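Local atomic coordinates of hypothetical protein (Staphylococcus aureus subsp. aureus, PDB entry 1QYI), a protein that is of unknown function but carries a haloacid dehalogenase (HAD)-like fold, consistent with a hydrolase of the HAD superfamily. Residues N67-L72 and F82-I87; S188-D193 and Y207-I212. All coordinates share one frame; numbering follows the deposited sequence.

Interaction 1: residues N67-L72 and F82-I87; sequences NKLKSL and FIVFSI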
ATOM      1  N   ASN A  67      -0.081  -1.719 -13.591  1.00 28.95           N
ATOM      2  CA  ASN A  67      -0.426  -3.138 -13.604  1.00 30.33           C
ATOM      3  C   ASN A  67       0.736  -4.023 -14.045  1.00 31.62           C
ATOM      4  O   ASN A  67       0.796  -5.202 -13.683  1.00 31.79           O
ATOM      5  CB  ASN A  67      -1.627  -3.386 -14.518  1.00 31.31           C
ATOM      6  CG  ASN A  67      -2.904  -2.796 -13.967  1.00 33.06           C
ATOM      7  OD1 ASN A  67      -3.266  -3.048 -12.816  1.00 35.82           O
ATOM      8  ND2 ASN A  67      -3.596  -2.005 -14.782  1.00 31.49           N
ATOM      9  N   LYS A  68       1.654  -3.460 -14.828  1.00 32.04           N
ATOM     10  CA  LYS A  68       2.814  -4.207 -15.301  1.00 35.24           C
ATOM     11  C   LYS A  68       3.742  -4.475 -14.117  1.00 36.68           C
ATOM     12  O   LYS A  68       4.281  -5.570 -13.982  1.00 37.13           O
ATOM     13  CB  LYS A  68       3.571  -3.412 -16.376  1.00 37.25           C
ATOM     14  CG  LYS A  68       4.243  -4.259 -17.472  1.00 37.06           C
ATOM     15  CD  LYS A  68       5.057  -5.434 -16.921  1.00 39.40           C
ATOM     16  CE  LYS A  68       5.829  -6.173 -18.024  1.00 39.36           C
ATOM     17  NZ  LYS A  68       4.956  -6.728 -19.100  1.00 40.62           N
ATOM     18  N   LEU A  69       3.919  -3.468 -13.263  1.00 38.31           N
ATOM     19  CA  LEU A  69       4.779  -3.587 -12.089  1.00 37.83           C
ATOM     20  C   LEU A  69       4.242  -4.656 -11.153  1.00 38.54           C
ATOM     21  O   LEU A  69       5.004  -5.299 -10.431  1.00 41.10           O
ATOM     22  CB  LEU A  69       4.855  -2.250 -11.353  1.00 36.74           C
ATOM     23  CG  LEU A  69       5.339  -1.044 -12.167  1.00 36.68           C
ATOM     24  CD1 LEU A  69       5.137   0.221 -11.349  1.00 37.22           C
ATOM     25  CD2 LEU A  69       6.798  -1.214 -12.543  1.00 36.42           C
ATOM     26  N   LYS A  70       2.926  -4.842 -11.159  1.00 38.61           N
ATOM     27  CA  LYS A  70       2.307  -5.854 -10.313  1.00 37.93           C
ATOM     28  C   LYS A  70       2.664  -7.239 -10.847  1.00 36.65           C
ATOM     29  O   LYS A  70       3.166  -8.085 -10.114  1.00 36.26           O
ATOM     30  CB  LYS A  70       0.785  -5.675 -10.297  1.00 37.55           C
ATOM     31  CG  LYS A  70       0.344  -4.299  -9.856  1.00 38.89           C
ATOM     32  CD  LYS A  70       0.598  -4.064  -8.377  1.00 40.34           C
ATOM     33  CE  LYS A  70      -0.616  -4.469  -7.549  1.00 40.38           C
ATOM     34  NZ  LYS A  70      -1.791  -3.587  -7.843  1.00 39.42           N
ATOM     35  N   SER A  71       2.419  -7.462 -12.131  1.00 36.46           N
ATOM     36  CA  SER A  71       2.714  -8.756 -12.734  1.00 36.78           C
ATOM     37  C   SER A  71       4.195  -9.141 -12.653  1.00 37.86           C
ATOM     38  O   SER A  71       4.542 -10.303 -12.859  1.00 37.01           O
ATOM     39  CB  SER A  71       2.273  -8.773 -14.201  1.00 36.38           C
ATOM     40  OG  SER A  71       3.194  -8.094 -15.041  1.00 33.02           O
ATOM     41  N   LEU A  72       5.065  -8.175 -12.360  1.00 37.72           N
ATOM     42  CA  LEU A  72       6.501  -8.456 -12.272  1.00 37.65           C
ATOM     43  C   LEU A  72       6.994  -8.675 -10.840  1.00 37.84           C
ATOM     44  O   LEU A  72       8.158  -9.024 -10.615  1.00 37.25           O
ATOM     45  CB  LEU A  72       7.306  -7.330 -12.940  1.00 35.34           C
ATOM     46  CG  LEU A  72       7.058  -7.130 -14.445  1.00 34.85           C
ATOM     47  CD1 LEU A  72       7.942  -6.008 -14.989  1.00 31.60           C
ATOM     48  CD2 LEU A  72       7.337  -8.429 -15.180  1.00 32.67           C
ATOM     49  N   PHE A  82       9.175   4.856  -7.233  1.00 26.39           N
ATOM     50  CA  PHE A  82      10.608   5.083  -7.385  1.00 25.86           C
ATOM     51  C   PHE A  82      11.087   4.702  -8.785  1.00 24.97           C
ATOM     52  O   PHE A  82      11.759   5.494  -9.437  1.00 24.45           O
ATOM     53  CB  PHE A  82      11.399   4.276  -6.349  1.00 26.58           C
ATOM     54  CG  PHE A  82      12.900   4.364  -6.519  1.00 25.96           C
ATOM     55  CD1 PHE A  82      13.589   5.525  -6.168  1.00 24.70           C
ATOM     56  CD2 PHE A  82      13.624   3.276  -7.012  1.00 25.46           C
ATOM     57  CE1 PHE A  82      14.972   5.601  -6.296  1.00 24.91           C
ATOM     58  CE2 PHE A  82      15.011   3.341  -7.146  1.00 25.90           C
ATOM     59  CZ  PHE A  82      15.689   4.508  -6.784  1.00 24.93           C
ATOM     60  N   ILE A  83      10.757   3.489  -9.233  1.00 24.27           N
ATOM     61  CA  ILE A  83      11.176   3.014 -10.553  1.00 23.61           C
ATOM     62  C   ILE A  83      10.630   3.904 -11.670  1.00 22.82           C
ATOM     63  O   ILE A  83      11.349   4.258 -12.606  1.00 24.21           O
ATOM     64  CB  ILE A  83      10.744   1.517 -10.803  1.00 24.22           C
ATOM     65  CG1 ILE A  83      11.960   0.580 -10.717  1.00 24.76           C
ATOM     66  CG2 ILE A  83      10.175   1.338 -12.205  1.00 23.22           C
ATOM     67  CD1 ILE A  83      12.599   0.452  -9.347  1.00 22.86           C
ATOM     68  N   VAL A  84       9.361   4.271 -11.563  1.00 21.98           N
ATOM     69  CA  VAL A  84       8.718   5.125 -12.557  1.00 22.56           C
ATOM     70  C   VAL A  84       9.400   6.496 -12.622  1.00 22.63           C
ATOM     71  O   VAL A  84       9.579   7.063 -13.698  1.00 22.88           O
ATOM     72  CB  VAL A  84       7.212   5.305 -12.226  1.00 21.78           C
ATOM     73  CG1 VAL A  84       6.614   6.433 -13.053  1.00 20.77           C
ATOM     74  CG2 VAL A  84       6.476   3.995 -12.504  1.00 18.06           C
ATOM     75  N   PHE A  85       9.794   7.027 -11.471  1.00 21.85           N
ATOM     76  CA  PHE A  85      10.434   8.325 -11.447  1.00 19.66           C
ATOM     77  C   PHE A  85      11.880   8.263 -11.922  1.00 19.50           C
ATOM     78  O   PHE A  85      12.415   9.255 -12.431  1.00 20.24           O
ATOM     79  CB  PHE A  85      10.378   8.913 -10.043  1.00 17.97           C
ATOM     80  CG  PHE A  85      11.162  10.176  -9.905  1.00 17.20           C
ATOM     81  CD1 PHE A  85      10.673  11.370 -10.420  1.00 13.06           C
ATOM     82  CD2 PHE A  85      12.426  10.159  -9.304  1.00 17.24           C
ATOM     83  CE1 PHE A  85      11.433  12.534 -10.341  1.00 17.87           C
ATOM     84  CE2 PHE A  85      13.196  11.317  -9.221  1.00 16.75           C
ATOM     85  CZ  PHE A  85      12.702  12.512  -9.740  1.00 16.21           C
ATOM     86  N   SER A  86      12.522   7.113 -11.749  1.00 19.26           N
ATOM     87  CA  SER A  86      13.915   6.953 -12.181  1.00 21.50           C
ATOM     88  C   SER A  86      14.018   6.921 -13.711  1.00 22.76           C
ATOM     89  O   SER A  86      14.948   7.482 -14.295  1.00 24.35           O
ATOM     90  CB  SER A  86      14.517   5.666 -11.599  1.00 19.97           C
ATOM     91  OG  SER A  86      14.724   5.776 -10.209  1.00 17.50           O
ATOM     92  N   ILE A  87      13.048   6.269 -14.344  1.00 24.41           N
ATOM     93  CA  ILE A  87      12.999   6.147 -15.796  1.00 24.15           C
ATOM     94  C   ILE A  87      12.935   7.528 -16.439  1.00 24.02           C
ATOM     95  O   ILE A  87      13.551   7.772 -17.478  1.00 23.26           O
ATOM     96  CB  ILE A  87      11.774   5.300 -16.225  1.00 24.78           C
ATOM     97  CG1 ILE A  87      11.894   3.903 -15.626  1.00 23.63           C
ATOM     98  CG2 ILE A  87      11.695   5.208 -17.742  1.00 25.34           C
ATOM     99  CD1 ILE A  87      13.213   3.234 -15.967  1.00 25.65           C
TER

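Interaction 2: residues S188-D193 and Y207-I212; sequences SKLYED and YIYQEI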
ATOM      1  N   SER A 188       1.523  16.253   6.759  1.00 28.42           N
ATOM      2  CA  SER A 188       2.643  16.815   7.505  1.00 29.09           C
ATOM      3  C   SER A 188       2.696  16.433   8.981  1.00 29.39           C
ATOM      4  O   SER A 188       3.723  15.956   9.468  1.00 30.05           O
ATOM      5  CB  SER A 188       2.623  18.338   7.384  1.00 31.20           C
ATOM      6  OG  SER A 188       2.814  18.737   6.032  1.00 34.61           O
ATOM      7  N   LYS A 189       1.586  16.646   9.684  1.00 28.44           N
ATOM      8  CA  LYS A 189       1.484  16.359  11.115  1.00 28.44           C
ATOM      9  C   LYS A 189       1.835  14.913  11.485  1.00 26.81           C
ATOM     10  O   LYS A 189       2.751  14.661  12.276  1.00 27.40           O
ATOM     11  CB  LYS A 189       0.065  16.689  11.601  1.00 31.21           C
ATOM     12  CG  LYS A 189      -0.087  16.671  13.117  1.00 36.18           C
ATOM     13  CD  LYS A 189      -1.506  17.013  13.574  1.00 37.16           C
ATOM     14  CE  LYS A 189      -1.470  17.727  14.920  1.00 37.20           C
ATOM     15  NZ  LYS A 189      -0.669  16.979  15.933  1.00 37.17           N
ATOM     16  N   LEU A 190       1.083  13.973  10.915  1.00 24.38           N
ATOM     17  CA  LEU A 190       1.272  12.543  11.142  1.00 21.48           C
ATOM     18  C   LEU A 190       2.631  12.072  10.584  1.00 22.58           C
ATOM     19  O   LEU A 190       3.217  11.092  11.061  1.00 21.71           O
ATOM     20  CB  LEU A 190       0.119  11.772  10.481  1.00 19.64           C
ATOM     21  CG  LEU A 190      -0.931  10.957  11.264  1.00 20.19           C
ATOM     22  CD1 LEU A 190      -1.201  11.556  12.634  1.00 17.69           C
ATOM     23  CD2 LEU A 190      -2.216  10.880  10.438  1.00 15.22           C
ATOM     24  N   TYR A 191       3.125  12.766   9.564  1.00 22.92           N
ATOM     25  CA  TYR A 191       4.414  12.425   8.985  1.00 23.34           C
ATOM     26  C   TYR A 191       5.491  12.545  10.054  1.00 23.49           C
ATOM     27  O   TYR A 191       6.219  11.591  10.302  1.00 23.63           O
ATOM     28  CB  TYR A 191       4.759  13.365   7.835  1.00 22.07           C
ATOM     29  CG  TYR A 191       6.143  13.143   7.267  1.00 21.06           C
ATOM     30  CD1 TYR A 191       6.401  12.080   6.393  1.00 22.12           C
ATOM     31  CD2 TYR A 191       7.185  14.006   7.579  1.00 19.47           C
ATOM     32  CE1 TYR A 191       7.667  11.888   5.837  1.00 19.25           C
ATOM     33  CE2 TYR A 191       8.448  13.829   7.040  1.00 21.63           C
ATOM     34  CZ  TYR A 191       8.690  12.773   6.161  1.00 23.15           C
ATOM     35  OH  TYR A 191       9.935  12.641   5.582  1.00 20.35           O
ATOM     36  N   GLU A 192       5.578  13.720  10.683  1.00 22.62           N
ATOM     37  CA  GLU A 192       6.577  13.984  11.717  1.00 24.47           C
ATOM     38  C   GLU A 192       6.475  12.984  12.870  1.00 25.97           C
ATOM     39  O   GLU A 192       7.486  12.456  13.332  1.00 27.48           O
ATOM     40  CB  GLU A 192       6.451  15.434  12.253  1.00 23.37           C
ATOM     41  CG  GLU A 192       6.351  16.517  11.150  1.00 21.76           C
ATOM     42  CD  GLU A 192       6.743  17.930  11.595  1.00 21.23           C
ATOM     43  OE1 GLU A 192       6.124  18.500  12.527  1.00 20.45           O
ATOM     44  OE2 GLU A 192       7.675  18.493  10.984  1.00 19.62           O
ATOM     45  N   ASP A 193       5.259  12.696  13.319  1.00 27.13           N
ATOM     46  CA  ASP A 193       5.088  11.763  14.427  1.00 28.50           C
ATOM     47  C   ASP A 193       5.361  10.294  14.091  1.00 27.81           C
ATOM     48  O   ASP A 193       5.849   9.549  14.936  1.00 27.37           O
ATOM     49  CB  ASP A 193       3.688  11.879  15.018  1.00 32.04           C
ATOM     50  CG  ASP A 193       3.605  11.271  16.401  1.00 36.62           C
ATOM     51  OD1 ASP A 193       4.429  11.666  17.266  1.00 38.53           O
ATOM     52  OD2 ASP A 193       2.725  10.405  16.626  1.00 38.19           O
ATOM     53  N   TYR A 207      -3.993  12.319   2.526  1.00 21.87           N
ATOM     54  CA  TYR A 207      -5.062  11.585   1.880  1.00 21.04           C
ATOM     55  C   TYR A 207      -5.479  10.366   2.685  1.00 21.89           C
ATOM     56  O   TYR A 207      -6.252   9.533   2.210  1.00 20.59           O
ATOM     57  CB  TYR A 207      -4.630  11.184   0.469  1.00 20.22           C
ATOM     58  CG  TYR A 207      -4.546  12.376  -0.453  1.00 18.66           C
ATOM     59  CD1 TYR A 207      -5.700  12.923  -1.017  1.00 18.04           C
ATOM     60  CD2 TYR A 207      -3.332  13.008  -0.694  1.00 16.34           C
ATOM     61  CE1 TYR A 207      -5.648  14.075  -1.796  1.00 15.25           C
ATOM     62  CE2 TYR A 207      -3.273  14.163  -1.472  1.00 17.60           C
ATOM     63  CZ  TYR A 207      -4.439  14.686  -2.016  1.00 15.90           C
ATOM     64  OH  TYR A 207      -4.390  15.833  -2.769  1.00 21.24           O
ATOM     65  N   ILE A 208      -4.951  10.246   3.897  1.00 22.08           N
ATOM     66  CA  ILE A 208      -5.321   9.128   4.751  1.00 22.37           C
ATOM     67  C   ILE A 208      -6.718   9.459   5.246  1.00 22.92           C
ATOM     68  O   ILE A 208      -7.501   8.576   5.583  1.00 23.97           O
ATOM     69  CB  ILE A 208      -4.350   8.976   5.961  1.00 23.23           C
ATOM     70  CG1 ILE A 208      -4.667   7.692   6.715  1.00 21.20           C
ATOM     71  CG2 ILE A 208      -4.490  10.165   6.925  1.00 22.43           C
ATOM     72  CD1 ILE A 208      -3.650   7.371   7.785  1.00 22.52           C
ATOM     73  N   TYR A 209      -7.021  10.754   5.266  1.00 24.23           N
ATOM     74  CA  TYR A 209      -8.326  11.235   5.691  1.00 24.64           C
ATOM     75  C   TYR A 209      -9.344  11.234   4.548  1.00 24.03           C
ATOM     76  O   TYR A 209     -10.526  11.452   4.776  1.00 24.17           O
ATOM     77  CB  TYR A 209      -8.191  12.642   6.261  1.00 21.99           C
ATOM     78  CG  TYR A 209      -7.340  12.714   7.491  1.00 22.51           C
ATOM     79  CD1 TYR A 209      -7.832  12.313   8.730  1.00 18.80           C
ATOM     80  CD2 TYR A 209      -6.050  13.241   7.429  1.00 23.25           C
ATOM     81  CE1 TYR A 209      -7.059  12.455   9.884  1.00 20.51           C
ATOM     82  CE2 TYR A 209      -5.271  13.378   8.570  1.00 21.86           C
ATOM     83  CZ  TYR A 209      -5.780  12.990   9.798  1.00 21.76           C
ATOM     84  OH  TYR A 209      -5.014  13.162  10.939  1.00 19.61           O
ATOM     85  N   GLN A 210      -8.890  10.993   3.324  1.00 24.45           N
ATOM     86  CA  GLN A 210      -9.806  10.972   2.188  1.00 26.96           C
ATOM     87  C   GLN A 210      -9.695   9.623   1.513  1.00 28.00           C
ATOM     88  O   GLN A 210      -9.617   9.526   0.287  1.00 29.00           O
ATOM     89  CB  GLN A 210      -9.462  12.069   1.182  1.00 27.10           C
ATOM     90  CG  GLN A 210      -9.071  13.379   1.834  1.00 29.77           C
ATOM     91  CD  GLN A 210      -9.010  14.521   0.856  1.00 30.87           C
ATOM     92  OE1 GLN A 210      -8.491  15.586   1.173  1.00 32.57           O
ATOM     93  NE2 GLN A 210      -9.557  14.314  -0.338  1.00 33.01           N
ATOM     94  N   GLU A 211      -9.683   8.579   2.333  1.00 27.31           N
ATOM     95  CA  GLU A 211      -9.564   7.210   1.857  1.00 25.94           C
ATOM     96  C   GLU A 211     -10.818   6.815   1.059  1.00 26.30           C
ATOM     97  O   GLU A 211     -11.937   7.240   1.361  1.00 24.49           O
ATOM     98  CB  GLU A 211      -9.355   6.286   3.066  1.00 23.33           C
ATOM     99  CG  GLU A 211      -8.640   4.971   2.775  1.00 24.21           C
ATOM    100  CD  GLU A 211      -7.114   5.103   2.676  1.00 22.64           C
ATOM    101  OE1 GLU A 211      -6.478   5.613   3.619  1.00 21.51           O
ATOM    102  OE2 GLU A 211      -6.540   4.681   1.655  1.00 21.86           O
ATOM    103  N   ILE A 212     -10.604   6.016   0.018  1.00 27.71           N
ATOM    104  CA  ILE A 212     -11.669   5.532  -0.857  1.00 28.75           C
ATOM    105  C   ILE A 212     -12.524   4.467  -0.148  1.00 30.27           C
ATOM    106  O   ILE A 212     -12.048   3.382   0.182  1.00 27.05           O
ATOM    107  CB  ILE A 212     -11.085   4.933  -2.160  1.00 27.91           C
ATOM    108  CG1 ILE A 212      -9.559   5.040  -2.169  1.00 31.84           C
ATOM    109  CG2 ILE A 212     -11.602   5.706  -3.352  1.00 30.53           C
ATOM    110  CD1 ILE A 212      -8.816   4.285  -1.040  1.00 28.29           C
TER

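Interaction 1: residues N67-L72 and F82-I87
Leu-69 reaches out of helix 64-71 and sets its two methyls against two successive residues of helix 77-93: CD2 lies 4.2 Å from CG2 of Ile-83, and CD1 lies 4.2 Å from CG2 of Val-84. With CG beside the backbone N (chi1 -57°) and the chain then extended, the fork opens toward the other helix. The Leu-69 and Val-84 side chains cross at about a right angle. Ile-83 offers only its branch methyl here, its longer arm leading away. All three residues are buried, yet the contact is small, about 84 Å² in all, purely apolar, without a hydrogen bond between the segments. The closest CA atoms, those of Leu-69 and Ile-83, stay 9.3 Å apart, leaving side-chain ends to bridge the two helices. Within helix 77-93, Ser-86 turns its hydroxyl back on the preceding turn: OG donates to Phe-82 O at 3.1 Å, from above the carbonyl plane, and also sits over one face of the Phe-82 ring. Around this helical pair, Leu-137 of helix 134-137 packs on Leu-69, Val-26 of helix 16-31 covers Val-84, and Tyr-148 and Leu-151 of helix 144-158 close over Ile-83.

Interaction 2: residues S188-D193 and Y207-I212
Leu-190 overlaps the phenol end of Tyr-209 and packs beside Ile-208, with CD2 as the nearest atom to both. The contact joins helix 172-195 to the irregular connection that leads on to helix 217-229. In this HAD-like, Rossmann-type fold the helix belongs to the largely helical insertion between strands 3-6 and 233-237, a position consistent with a C1-type cap. Leu-190 and Tyr-209 come from opposite directions. CD2 meets the ring obliquely, 3.6 Å from OH and 4.2 Å from CZ of Tyr-209, so the leucine packs on the outer end of the phenol. Both Leu-190 torsions (chi1 -115°, chi2 31°) lie away from the staggered positions, which may reflect the modest resolution as much as the packing. The CB of Tyr-209 already points toward the helix, and with CG beside the backbone N (chi1 -63°) the ring carries on that way, its OH leading. Ile-208, the preceding residue, lies against one face of that ring, its CG2 3.5 Å above the plane and offset toward the rim. No hydrogen bond links the two segments, whose summed buried surface is about 100 Å². Burial is uneven, Ile-208 being enclosed while Tyr-209 lies at the exposed margin and Leu-190 is partly covered. Val-247 of helix 242-252 touches all three residues, and Pro-248 adds to the packing on Ile-208. Farther along, Gln-210 O accepts a hydrogen bond from Arg-17 of helix 16-31. CD2 of Leu-190 stands 4.2 Å from CG2 of Ile-208.

In the fold
From the N terminus the chain passes through strand 3-6 and helix 16-31 before reaching interaction 1, which closes the short loop between helices 64-71 and 77-93, wholly inside the insertion that separates strands 3-6 and 233-237. Interaction 2 follows in series, neither nested in nor crossing the first: 188-193 meets 207-212 after a 13-residue excursion, where the insertion returns toward the sheet beside helix 242-252, just before helix 217-229, which leads on to strand 233-237. The centres lie 24 Å apart and the nearest atoms about 13 Å apart, without touching. Helix 16-31 is common to their surroundings, packing on Val-84 and Phe-85 in one and on Tyr-207, Glu-211 and Ile-212 in the other.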